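Local coordinates for glutathione s-transferase I (PDB 1AXD), which catalyses the conjugation of glutathione to electrophilic compounds, herbicides among them, in maize, at residues T15-A20 against R68-Y73; A24-E29 against R76-E81; L82-N87 against G157-L162; A107-I112 against E136-V141. One frame throughout, in Å; residues are numbered along the deposited sequence.

Contact 1: T15-A20 against R68-Y73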
loop_
_atom_site.group_PDB
_atom_site.type_symbol
_atom_site.label_atom_id
_atom_site.label_comp_id
_atom_site.label_asym_id
_atom_site.label_seq_id
_atom_site.Cartn_x
_atom_site.Cartn_y
_atom_site.Cartn_z
ATOM N N THR A 15 13.252 3.456 -8.577
ATOM C CA THR A 15 12.959 4.421 -9.619
ATOM C C THR A 15 11.590 5.009 -9.416
ATOM O O THR A 15 11.300 6.043 -9.971
ATOM C CB THR A 15 13.201 3.853 -11.038
ATOM O OG1 THR A 15 12.490 2.621 -11.214
ATOM C CG2 THR A 15 14.698 3.574 -11.224
ATOM N N ARG A 16 10.769 4.395 -8.576
ATOM C CA ARG A 16 9.458 4.967 -8.276
ATOM C C ARG A 16 9.773 6.217 -7.443
ATOM O O ARG A 16 9.187 7.258 -7.672
ATOM C CB ARG A 16 8.595 3.973 -7.476
ATOM C CG ARG A 16 7.165 4.447 -7.237
ATOM C CD ARG A 16 6.265 3.374 -6.648
ATOM N NE ARG A 16 6.130 2.189 -7.498
ATOM C CZ ARG A 16 6.517 0.966 -7.140
ATOM N NH1 ARG A 16 7.067 0.760 -5.955
ATOM N NH2 ARG A 16 6.339 -0.059 -7.955
ATOM N N CYS A 17 10.750 6.106 -6.544
ATOM C CA CYS A 17 11.191 7.203 -5.692
ATOM C C CYS A 17 11.871 8.246 -6.515
ATOM O O CYS A 17 11.666 9.423 -6.262
ATOM C CB CYS A 17 12.184 6.699 -4.645
ATOM S SG CYS A 17 11.571 5.401 -3.590
ATOM N N ALA A 18 12.718 7.832 -7.462
ATOM C CA ALA A 18 13.434 8.776 -8.320
ATOM C C ALA A 18 12.486 9.586 -9.121
ATOM O O ALA A 18 12.748 10.753 -9.335
ATOM C CB ALA A 18 14.441 8.039 -9.216
ATOM N N THR A 19 11.355 9.009 -9.518
ATOM C CA THR A 19 10.362 9.737 -10.301
ATOM C C THR A 19 9.796 10.898 -9.520
ATOM O O THR A 19 9.730 11.995 -10.043
ATOM C CB THR A 19 9.184 8.836 -10.691
ATOM O OG1 THR A 19 9.680 7.631 -11.274
ATOM C CG2 THR A 19 8.269 9.556 -11.710
ATOM N N ALA A 20 9.373 10.654 -8.282
ATOM C CA ALA A 20 8.794 11.698 -7.445
ATOM C C ALA A 20 9.812 12.745 -7.039
ATOM O O ALA A 20 9.475 13.921 -6.985
ATOM C CB ALA A 20 8.114 11.062 -6.218
ATOM N N ARG A 68 6.680 3.934 -1.563
ATOM C CA ARG A 68 5.573 4.878 -1.563
ATOM C C ARG A 68 5.602 5.852 -0.417
ATOM O O ARG A 68 5.146 6.973 -0.580
ATOM C CB ARG A 68 4.248 4.145 -1.683
ATOM C CG ARG A 68 4.172 3.363 -2.989
ATOM C CD ARG A 68 3.087 2.298 -2.999
ATOM N NE ARG A 68 3.196 1.434 -4.174
ATOM C CZ ARG A 68 3.909 0.312 -4.228
ATOM N NH1 ARG A 68 4.582 -0.097 -3.168
ATOM N NH2 ARG A 68 3.949 -0.405 -5.350
ATOM N N ALA A 69 6.181 5.470 0.717
ATOM C CA ALA A 69 6.280 6.394 1.844
ATOM C C ALA A 69 7.299 7.451 1.474
ATOM O O ALA A 69 7.040 8.622 1.688
ATOM C CB ALA A 69 6.682 5.659 3.122
ATOM N N ILE A 70 8.425 7.043 0.889
ATOM C CA ILE A 70 9.480 7.974 0.466
ATOM C C ILE A 70 8.971 8.960 -0.554
ATOM O O ILE A 70 9.440 10.084 -0.590
ATOM C CB ILE A 70 10.679 7.216 -0.141
ATOM C CG1 ILE A 70 11.335 6.330 0.930
ATOM C CG2 ILE A 70 11.696 8.213 -0.745
ATOM C CD1 ILE A 70 12.355 5.370 0.391
ATOM N N CYS A 71 8.016 8.528 -1.373
ATOM C CA CYS A 71 7.411 9.356 -2.403
ATOM C C CYS A 71 6.555 10.436 -1.794
ATOM O O CYS A 71 6.724 11.584 -2.142
ATOM C CB CYS A 71 6.572 8.493 -3.368
ATOM S SG CYS A 71 7.457 7.177 -4.296
ATOM N N LYS A 72 5.657 10.099 -0.879
ATOM C CA LYS A 72 4.811 11.117 -0.270
ATOM C C LYS A 72 5.647 12.142 0.429
ATOM O O LYS A 72 5.284 13.296 0.437
ATOM C CB LYS A 72 3.813 10.503 0.710
ATOM C CG LYS A 72 2.901 9.466 0.105
ATOM C CD LYS A 72 1.812 9.046 1.083
ATOM C CE LYS A 72 1.039 7.805 0.598
ATOM N NZ LYS A 72 1.865 6.550 0.538
ATOM N N TYR A 73 6.765 11.741 1.012
ATOM C CA TYR A 73 7.639 12.684 1.695
ATOM C C TYR A 73 8.289 13.677 0.757
ATOM O O TYR A 73 8.349 14.848 1.081
ATOM C CB TYR A 73 8.720 11.934 2.454
ATOM C CG TYR A 73 9.729 12.831 3.125
ATOM C CD1 TYR A 73 9.438 13.455 4.329
ATOM C CD2 TYR A 73 10.999 13.007 2.584
ATOM C CE1 TYR A 73 10.380 14.216 4.980
ATOM C CE2 TYR A 73 11.950 13.768 3.233
ATOM C CZ TYR A 73 11.634 14.366 4.430
ATOM O OH TYR A 73 12.588 15.071 5.112
#
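C71 of helix 67-78 lays its sulfur alongside helix 14-24, against C17 and R16, and this is the close-packed apolar half of the contact. The two short segments run almost exactly parallel, at 7°, with their axes 8.8 Å apart; such a distance suits small residues. SG of C71 lies 4.0 Å from CA of C17 and also approaches the carbonyl oxygen of R16. One turn on, CB of A20 meets CB of C71 at 4.1 Å, where alanine's single methyl lets the helices sit this close. C17 answers with its own sulfur, which sits 4.0 Å from CB of I70, while P55 touches both of these side chains. The other side is polar: two guanidinium groups meet there, with no hydrogen bond between them. R16, with CG anti to the backbone N (chi1 -175°), first runs past the C71 sulfur and then bends at chi3. Its guanidinium lies over that of R68, centres 4.0 Å apart and planes 22° from parallel. The overlap is offset, the R68 NH2 lying toward the rim of the R16 group. Two positive groups this close probably depend on nearby negative charge: R68 NH2 forms a salt bridge with E101, which R16 NE reaches only weakly. R68 also packs on the peptide backbone of the bound lactoylglutathione. Two parallel helices side by side, flanking the sheet and facing the helical domain, are typical of the thioredoxin-like N-terminal domain of glutathione transferases.

Contact 2: A24-E29 against R76-E81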
loop_
_atom_site.group_PDB
_atom_site.type_symbol
_atom_site.label_atom_id
_atom_site.label_comp_id
_atom_site.label_asym_id
_atom_site.label_seq_id
_atom_site.Cartn_x
_atom_site.Cartn_y
_atom_site.Cartn_z
ATOM N N ALA A 24 9.325 16.638 -7.875
ATOM C CA ALA A 24 9.218 17.631 -6.807
ATOM C C ALA A 24 10.378 18.573 -6.887
ATOM O O ALA A 24 10.352 19.608 -6.245
ATOM C CB ALA A 24 9.158 16.933 -5.422
ATOM N N GLY A 25 11.390 18.211 -7.671
ATOM C CA GLY A 25 12.565 19.047 -7.809
ATOM C C GLY A 25 13.406 18.998 -6.552
ATOM O O GLY A 25 13.824 20.027 -6.048
ATOM N N SER A 26 13.650 17.786 -6.058
ATOM C CA SER A 26 14.438 17.579 -4.847
ATOM C C SER A 26 15.916 17.463 -5.093
ATOM O O SER A 26 16.328 17.094 -6.189
ATOM C CB SER A 26 13.962 16.323 -4.128
ATOM O OG SER A 26 12.589 16.408 -3.829
ATOM N N ASP A 27 16.704 17.767 -4.065
ATOM C CA ASP A 27 18.160 17.674 -4.132
ATOM C C ASP A 27 18.469 16.278 -3.634
ATOM O O ASP A 27 18.197 15.990 -2.480
ATOM C CB ASP A 27 18.790 18.728 -3.203
ATOM C CG ASP A 27 20.220 19.106 -3.603
ATOM O OD1 ASP A 27 20.741 18.577 -4.614
ATOM O OD2 ASP A 27 20.821 19.952 -2.901
ATOM N N TYR A 28 18.986 15.406 -4.490
ATOM C CA TYR A 28 19.279 14.047 -4.057
ATOM C C TYR A 28 20.279 13.339 -4.937
ATOM O O TYR A 28 20.535 13.777 -6.056
ATOM C CB TYR A 28 17.987 13.213 -4.019
ATOM C CG TYR A 28 17.619 12.608 -5.364
ATOM C CD1 TYR A 28 17.009 13.380 -6.354
ATOM C CD2 TYR A 28 17.928 11.280 -5.666
ATOM C CE1 TYR A 28 16.724 12.855 -7.600
ATOM C CE2 TYR A 28 17.643 10.745 -6.917
ATOM C CZ TYR A 28 17.040 11.545 -7.876
ATOM O OH TYR A 28 16.729 11.028 -9.109
ATOM N N GLU A 29 20.798 12.224 -4.444
ATOM C CA GLU A 29 21.736 11.413 -5.190
ATOM C C GLU A 29 21.474 9.975 -4.863
ATOM O O GLU A 29 20.902 9.695 -3.827
ATOM C CB GLU A 29 23.177 11.799 -4.863
ATOM C CG GLU A 29 23.569 11.642 -3.424
ATOM C CD GLU A 29 24.997 12.079 -3.182
ATOM O OE1 GLU A 29 25.292 13.285 -3.354
ATOM O OE2 GLU A 29 25.824 11.213 -2.825
ATOM N N ARG A 76 5.528 16.005 -0.175
ATOM C CA ARG A 76 5.139 16.688 1.046
ATOM C C ARG A 76 6.166 17.769 1.435
ATOM O O ARG A 76 5.786 18.783 2.002
ATOM C CB ARG A 76 5.034 15.623 2.144
ATOM C CG ARG A 76 4.271 15.996 3.391
ATOM C CD ARG A 76 4.520 14.945 4.482
ATOM N NE ARG A 76 3.802 13.693 4.250
ATOM C CZ ARG A 76 2.483 13.579 4.350
ATOM N NH1 ARG A 76 1.749 14.638 4.666
ATOM N NH2 ARG A 76 1.899 12.403 4.167
ATOM N N LYS A 77 7.437 17.542 1.107
ATOM C CA LYS A 77 8.535 18.457 1.425
ATOM C C LYS A 77 8.907 19.457 0.332
ATOM O O LYS A 77 9.366 20.537 0.653
ATOM C CB LYS A 77 9.768 17.627 1.798
ATOM C CG LYS A 77 11.087 18.383 1.874
ATOM C CD LYS A 77 12.269 17.411 1.876
ATOM C CE LYS A 77 13.623 18.125 1.869
ATOM N NZ LYS A 77 13.929 18.840 3.143
ATOM N N ASN A 78 8.748 19.093 -0.941
ATOM C CA ASN A 78 9.117 19.981 -2.048
ATOM C C ASN A 78 8.026 20.388 -2.987
ATOM O O ASN A 78 8.086 21.485 -3.503
ATOM C CB ASN A 78 10.266 19.373 -2.860
ATOM C CG ASN A 78 11.603 19.446 -2.144
ATOM O OD1 ASN A 78 12.561 18.823 -2.559
ATOM N ND2 ASN A 78 11.667 20.209 -1.064
ATOM N N LYS A 79 7.056 19.519 -3.246
ATOM C CA LYS A 79 5.965 19.844 -4.157
ATOM C C LYS A 79 4.697 19.201 -3.670
ATOM O O LYS A 79 4.211 18.273 -4.285
ATOM C CB LYS A 79 6.296 19.370 -5.573
ATOM C CG LYS A 79 5.658 20.214 -6.674
ATOM C CD LYS A 79 5.949 19.669 -8.059
ATOM C CE LYS A 79 5.256 20.516 -9.115
ATOM N NZ LYS A 79 5.139 19.808 -10.426
ATOM N N PRO A 80 4.110 19.732 -2.598
ATOM C CA PRO A 80 2.881 19.240 -1.975
ATOM C C PRO A 80 1.716 19.214 -2.862
ATOM O O PRO A 80 0.782 18.480 -2.597
ATOM C CB PRO A 80 2.677 20.215 -0.820
ATOM C CG PRO A 80 3.270 21.462 -1.340
ATOM C CD PRO A 80 4.545 20.983 -1.958
ATOM N N GLU A 81 1.752 20.008 -3.918
ATOM C CA GLU A 81 0.660 20.076 -4.872
ATOM C C GLU A 81 0.402 18.708 -5.468
ATOM O O GLU A 81 -0.709 18.438 -5.896
ATOM C CB GLU A 81 1.005 21.075 -5.972
ATOM C CG GLU A 81 1.210 22.515 -5.484
ATOM C CD GLU A 81 2.520 22.738 -4.729
ATOM O OE1 GLU A 81 3.544 22.131 -5.112
ATOM O OE2 GLU A 81 2.523 23.535 -3.758
#
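The turn between the helix and second strand of a beta-alpha-beta crossover, from helix 14-24 into strand 28-31, is held by S26 and A24 against N78 and K79 at the end of helix 67-78. One short hydrogen bond joins the two turns: the hydroxyl OG of S26 donates to OD1 of N78 at 2.7 Å. The donor meets the amide at a C=O...O angle of 128° and stands 25° from the plane of that group. Serine suits the place because its short side chain, with OG beside its own backbone N (chi1 -57°), keeps the hydroxyl close to the turn. Asparagine suits its place by having two polar ends, for ND2 turns back to the carbonyl oxygen of K77 in a weak bond. Beside this polar link the packing is aliphatic. CB of A24 touches both neighbours, 3.7 Å from CB of N78 and 3.8 Å from CB of K79. Beyond that point the lysine chain extends away toward E23, which its NZ reaches in a long, weak ion pair. G25 breaks the helix with a positive phi, which favours glycine, and the chain can then turn toward the sheet. There D27 and E29 bond through their backbones to M3 and L5. The contact thus joins the C-terminal ends of helices 14-24 and 67-78, which lie on the same side of the sheet, as in the thioredoxin-like N-terminal domain of glutathione transferases.

Contact 3: L82-N87 against G157-L162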
loop_
_atom_site.group_PDB
_atom_site.type_symbol
_atom_site.label_atom_id
_atom_site.label_comp_id
_atom_site.label_asym_id
_atom_site.label_seq_id
_atom_site.Cartn_x
_atom_site.Cartn_y
_atom_site.Cartn_z
ATOM N N LEU A 82 1.420 17.849 -5.470
ATOM C CA LEU A 82 1.297 16.492 -5.997
ATOM C C LEU A 82 0.455 15.622 -5.077
ATOM O O LEU A 82 0.107 14.518 -5.458
ATOM C CB LEU A 82 2.688 15.865 -6.185
ATOM C CG LEU A 82 3.586 16.356 -7.326
ATOM C CD1 LEU A 82 5.012 15.786 -7.163
ATOM C CD2 LEU A 82 2.993 15.944 -8.683
ATOM N N LEU A 83 0.153 16.118 -3.880
ATOM C CA LEU A 83 -0.657 15.405 -2.893
ATOM C C LEU A 83 -1.994 16.077 -2.667
ATOM O O LEU A 83 -2.816 15.547 -1.929
ATOM C CB LEU A 83 0.082 15.333 -1.553
ATOM C CG LEU A 83 0.888 14.109 -1.119
ATOM C CD1 LEU A 83 0.937 13.067 -2.236
ATOM C CD2 LEU A 83 2.302 14.560 -0.677
ATOM N N ARG A 84 -2.189 17.253 -3.250
ATOM C CA ARG A 84 -3.433 18.002 -3.098
ATOM C C ARG A 84 -3.806 18.148 -1.639
ATOM O O ARG A 84 -4.988 18.124 -1.304
ATOM C CB ARG A 84 -4.565 17.342 -3.897
ATOM C CG ARG A 84 -4.214 17.085 -5.350
ATOM C CD ARG A 84 -3.770 18.360 -6.036
ATOM N NE ARG A 84 -4.901 19.196 -6.435
ATOM C CZ ARG A 84 -4.848 20.138 -7.377
ATOM N NH1 ARG A 84 -3.716 20.395 -8.025
ATOM N NH2 ARG A 84 -5.955 20.776 -7.729
ATOM N N GLU A 85 -2.795 18.274 -0.782
ATOM C CA GLU A 85 -3.010 18.448 0.649
ATOM C C GLU A 85 -3.676 19.773 0.815
ATOM O O GLU A 85 -3.250 20.737 0.195
ATOM C CB GLU A 85 -1.675 18.442 1.414
ATOM C CG GLU A 85 -0.929 17.099 1.437
ATOM C CD GLU A 85 -1.645 15.995 2.220
ATOM O OE1 GLU A 85 -2.849 16.140 2.536
ATOM O OE2 GLU A 85 -0.991 14.967 2.516
ATOM N N GLY A 86 -4.716 19.838 1.632
ATOM C CA GLY A 86 -5.406 21.100 1.807
ATOM C C GLY A 86 -6.831 20.892 1.364
ATOM O O GLY A 86 -7.763 21.302 2.042
ATOM N N ASN A 87 -6.997 20.240 0.218
ATOM C CA ASN A 87 -8.326 19.944 -0.284
ATOM C C ASN A 87 -8.620 18.520 0.142
ATOM O O ASN A 87 -7.902 17.612 -0.250
ATOM C CB ASN A 87 -8.396 20.100 -1.804
ATOM C CG ASN A 87 -9.834 20.114 -2.325
ATOM O OD1 ASN A 87 -10.593 19.184 -2.096
ATOM N ND2 ASN A 87 -10.207 21.184 -3.025
ATOM N N GLY A 157 -7.992 12.957 -10.701
ATOM C CA GLY A 157 -8.936 13.954 -11.168
ATOM C C GLY A 157 -8.293 14.699 -12.320
ATOM O O GLY A 157 -7.415 14.157 -12.971
ATOM N N ASP A 158 -8.667 15.957 -12.541
ATOM C CA ASP A 158 -8.103 16.732 -13.655
ATOM C C ASP A 158 -6.734 17.313 -13.417
ATOM O O ASP A 158 -6.327 18.184 -14.161
ATOM C CB ASP A 158 -9.061 17.855 -14.077
ATOM C CG ASP A 158 -10.267 17.351 -14.860
ATOM O OD1 ASP A 158 -10.226 16.222 -15.391
ATOM O OD2 ASP A 158 -11.262 18.102 -14.958
ATOM N N PHE A 159 -5.989 16.774 -12.462
ATOM C CA PHE A 159 -4.663 17.290 -12.127
ATOM C C PHE A 159 -3.679 16.156 -11.963
ATOM O O PHE A 159 -4.099 15.038 -11.686
ATOM C CB PHE A 159 -4.764 18.074 -10.812
ATOM C CG PHE A 159 -5.563 17.357 -9.756
ATOM C CD1 PHE A 159 -4.975 16.375 -8.966
ATOM C CD2 PHE A 159 -6.917 17.597 -9.614
ATOM C CE1 PHE A 159 -5.732 15.636 -8.059
ATOM C CE2 PHE A 159 -7.675 16.864 -8.711
ATOM C CZ PHE A 159 -7.082 15.881 -7.933
ATOM N N LEU A 160 -2.392 16.421 -12.173
ATOM C CA LEU A 160 -1.367 15.396 -11.994
ATOM C C LEU A 160 -1.178 15.259 -10.509
ATOM O O LEU A 160 -1.310 16.245 -9.801
ATOM C CB LEU A 160 -0.037 15.814 -12.635
ATOM C CG LEU A 160 1.148 14.841 -12.571
ATOM C CD1 LEU A 160 0.985 13.728 -13.607
ATOM C CD2 LEU A 160 2.447 15.596 -12.861
ATOM N N SER A 161 -0.879 14.051 -10.044
ATOM C CA SER A 161 -0.664 13.795 -8.627
ATOM C C SER A 161 0.270 12.624 -8.473
ATOM O O SER A 161 0.703 12.056 -9.477
ATOM C CB SER A 161 -1.998 13.486 -7.956
ATOM O OG SER A 161 -2.562 12.298 -8.490
ATOM N N LEU A 162 0.564 12.251 -7.228
ATOM C CA LEU A 162 1.443 11.122 -6.931
ATOM C C LEU A 162 0.869 9.848 -7.449
ATOM O O LEU A 162 1.617 8.922 -7.719
ATOM C CB LEU A 162 1.673 11.005 -5.426
ATOM C CG LEU A 162 3.094 11.270 -4.965
ATOM C CD1 LEU A 162 3.213 10.857 -3.507
ATOM C CD2 LEU A 162 4.054 10.445 -5.811
#
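The carbonyl oxygen of L82 takes the backbone N-H of L162 in a bond of 2.9 Å, lying in the carbonyl plane with an N-H...O angle of 146°. It ties the linker after helix 67-78 to the first residue of helix 162-165. Next to it, CD1 of L83 and CD1 of L162 approach to 3.4 Å, the two leucines side by side and pointing the same way; this is unusually close for two methyls and perhaps imprecise at 2.5 Å resolution. S161 precedes that helix as its N-cap: OG reaches the N of A163 weakly, and D164 accepts from the N of S161, consistent with the S-x-x-D capping-box sequence of glutathione transferases. Farther out, R84 lies across F159 with guanidinium and ring only 2° from parallel. CZ stands 4.1 Å from the ring centroid, 25° off the normal, a cation-pi contact over the face. CG of R84, anti to the carbonyl carbon, lies 3.4 Å from CE1 of F159; the bends at chi2 and chi3 then bring CD and NE over the ring. A flat, charged group suits this partly exposed place, since it can stack on the phenyl ring while its NE forms a salt bridge with E90. The ring's opposite face is approached by the backbone N of G157.

Contact 4: A107-I112 against E136-V141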
loop_
_atom_site.group_PDB
_atom_site.type_symbol
_atom_site.label_atom_id
_atom_site.label_comp_id
_atom_site.label_asym_id
_atom_site.label_seq_id
_atom_site.Cartn_x
_atom_site.Cartn_y
_atom_site.Cartn_z
ATOM N N ALA A 107 0.350 -5.067 -9.006
ATOM C CA ALA A 107 0.122 -6.450 -8.579
ATOM C C ALA A 107 -0.068 -7.392 -9.773
ATOM O O ALA A 107 0.265 -8.568 -9.669
ATOM C CB ALA A 107 -1.094 -6.521 -7.632
ATOM N N ALA A 108 -0.613 -6.886 -10.877
ATOM C CA ALA A 108 -0.832 -7.707 -12.059
ATOM C C ALA A 108 0.388 -7.667 -12.898
ATOM O O ALA A 108 0.711 -8.653 -13.538
ATOM C CB ALA A 108 -2.060 -7.200 -12.841
ATOM N N LEU A 109 1.086 -6.541 -12.877
ATOM C CA LEU A 109 2.295 -6.370 -13.663
ATOM C C LEU A 109 3.491 -7.091 -13.156
ATOM O O LEU A 109 4.252 -7.606 -13.959
ATOM C CB LEU A 109 2.624 -4.890 -13.808
ATOM C CG LEU A 109 2.332 -4.303 -15.178
ATOM C CD1 LEU A 109 2.769 -2.837 -15.218
ATOM C CD2 LEU A 109 3.090 -5.129 -16.227
ATOM N N ASN A 110 3.662 -7.148 -11.839
ATOM C CA ASN A 110 4.813 -7.811 -11.217
ATOM C C ASN A 110 5.146 -9.203 -11.727
ATOM O O ASN A 110 6.283 -9.459 -12.079
ATOM C CB ASN A 110 4.644 -7.840 -9.706
ATOM C CG ASN A 110 5.884 -7.401 -8.988
ATOM O OD1 ASN A 110 6.007 -6.246 -8.602
ATOM N ND2 ASN A 110 6.830 -8.319 -8.823
ATOM N N PRO A 111 4.174 -10.121 -11.756
ATOM C CA PRO A 111 4.503 -11.457 -12.254
ATOM C C PRO A 111 5.024 -11.364 -13.649
ATOM O O PRO A 111 6.025 -11.980 -13.965
ATOM C CB PRO A 111 3.149 -12.156 -12.241
ATOM C CG PRO A 111 2.459 -11.519 -11.090
ATOM C CD PRO A 111 2.779 -10.064 -11.286
ATOM N N ILE A 112 4.361 -10.550 -14.460
ATOM C CA ILE A 112 4.704 -10.346 -15.853
ATOM C C ILE A 112 6.107 -9.814 -16.057
ATOM O O ILE A 112 6.903 -10.463 -16.718
ATOM C CB ILE A 112 3.649 -9.419 -16.517
ATOM C CG1 ILE A 112 2.273 -10.088 -16.450
ATOM C CG2 ILE A 112 4.012 -9.116 -17.991
ATOM C CD1 ILE A 112 1.155 -9.244 -17.023
ATOM N N GLU A 136 -4.496 -11.395 -18.216
ATOM C CA GLU A 136 -5.941 -11.300 -18.101
ATOM C C GLU A 136 -6.260 -10.457 -16.921
ATOM O O GLU A 136 -7.049 -9.540 -17.033
ATOM C CB GLU A 136 -6.578 -12.681 -17.975
ATOM C CG GLU A 136 -6.460 -13.497 -19.245
ATOM C CD GLU A 136 -7.733 -14.249 -19.589
ATOM O OE1 GLU A 136 -8.825 -13.636 -19.539
ATOM O OE2 GLU A 136 -7.639 -15.451 -19.925
ATOM N N LYS A 137 -5.598 -10.712 -15.804
ATOM C CA LYS A 137 -5.831 -9.933 -14.600
ATOM C C LYS A 137 -5.623 -8.462 -14.887
ATOM O O LYS A 137 -6.503 -7.666 -14.615
ATOM C CB LYS A 137 -4.915 -10.436 -13.475
ATOM C CG LYS A 137 -5.156 -11.911 -13.151
ATOM C CD LYS A 137 -4.211 -12.461 -12.083
ATOM C CE LYS A 137 -4.438 -13.965 -11.858
ATOM N NZ LYS A 137 -3.360 -14.600 -11.034
ATOM N N LEU A 138 -4.498 -8.124 -15.499
ATOM C CA LEU A 138 -4.170 -6.744 -15.843
ATOM C C LEU A 138 -5.197 -6.156 -16.785
ATOM O O LEU A 138 -5.554 -4.992 -16.644
ATOM C CB LEU A 138 -2.793 -6.705 -16.510
ATOM C CG LEU A 138 -2.240 -5.365 -16.972
ATOM C CD1 LEU A 138 -2.105 -4.416 -15.762
ATOM C CD2 LEU A 138 -0.872 -5.600 -17.644
ATOM N N LYS A 139 -5.671 -6.970 -17.722
ATOM C CA LYS A 139 -6.652 -6.562 -18.711
ATOM C C LYS A 139 -7.852 -5.996 -18.069
ATOM O O LYS A 139 -8.334 -4.971 -18.510
ATOM C CB LYS A 139 -7.044 -7.772 -19.545
ATOM C CG LYS A 139 -7.696 -7.448 -20.857
ATOM C CD LYS A 139 -7.991 -8.723 -21.629
ATOM C CE LYS A 139 -6.749 -9.597 -21.742
ATOM N NZ LYS A 139 -5.562 -8.848 -22.237
ATOM N N LYS A 140 -8.331 -6.634 -17.012
ATOM C CA LYS A 140 -9.509 -6.149 -16.321
ATOM C C LYS A 140 -9.225 -4.832 -15.626
ATOM O O LYS A 140 -10.125 -4.012 -15.505
ATOM C CB LYS A 140 -10.001 -7.195 -15.326
ATOM C CG LYS A 140 -9.895 -8.637 -15.834
ATOM C CD LYS A 140 -10.386 -8.789 -17.283
ATOM C CE LYS A 140 -9.970 -10.143 -17.891
ATOM N NZ LYS A 140 -10.241 -10.255 -19.367
ATOM N N VAL A 141 -7.984 -4.621 -15.190
ATOM C CA VAL A 141 -7.605 -3.378 -14.525
ATOM C C VAL A 141 -7.552 -2.261 -15.524
ATOM O O VAL A 141 -7.978 -1.156 -15.214
ATOM C CB VAL A 141 -6.212 -3.472 -13.855
ATOM C CG1 VAL A 141 -5.822 -2.108 -13.258
ATOM C CG2 VAL A 141 -6.195 -4.564 -12.770
#
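A108 on helix 88-122 and L138 on helix 128-151 meet where two long helices of the all-helical C-terminal domain of glutathione transferases run antiparallel. The segments are inclined at 148° and their axes come within 8.7 Å, so the nearest residues face one another almost backbone to backbone. A108 is placed at that point: its side chain points toward the other helix, and CB comes 3.7 Å from CA of L138 and 3.8 Å from its CB. A methyl group is small enough for the close approach of the helices. L138 also points across, with CG anti to the backbone N (chi1 179°), and its two methyls divide the opposite surface between them. CD1 stays by the alanine, 4.0 Å from CB of A108. CD2 meets CD2 of the adjacent L109 and, one turn on from A108, CD1 of I112, both at 4.2 Å. A branched leucine is well suited to this fork, since one residue serves three partners. L109 is turned to the side of the interface and also packs on V170 and L174 of helix 168-174, while I112 points toward helix 128-151 and touches N134 and L135 there. P111, whose nitrogen has no hydrogen to give, lies at a kink of helix 88-122. At the exposed edge K137 contributes mainly its aliphatic root; its extended chain carries NZ away to a salt bridge with E133, leaving CB of K137 4.4 Å from CB of A108.

Overall arrangement
Contact 1 is nearest the chain's centre, about 8 Å from it. Contact 2 continues the same pair of helices to their ends, its centre about 10 Å from that of contact 1, with CB of A18 3.8 Å from OH of Y28. Contact 3 fastens the linker and helix 162-165 of the C-terminal domain onto that pair: CD1 of L162 lies 3.6 Å from CA of K72. Contact 4, nested in the loop that contact 3 closes, is wholly within the helical domain, about 22 Å from contact 1 and about 30 Å from contact 2 between centres. The bound lactoylglutathione touches contact 1 through R68; contacts 1, 2 and 3 also reach the second subunit.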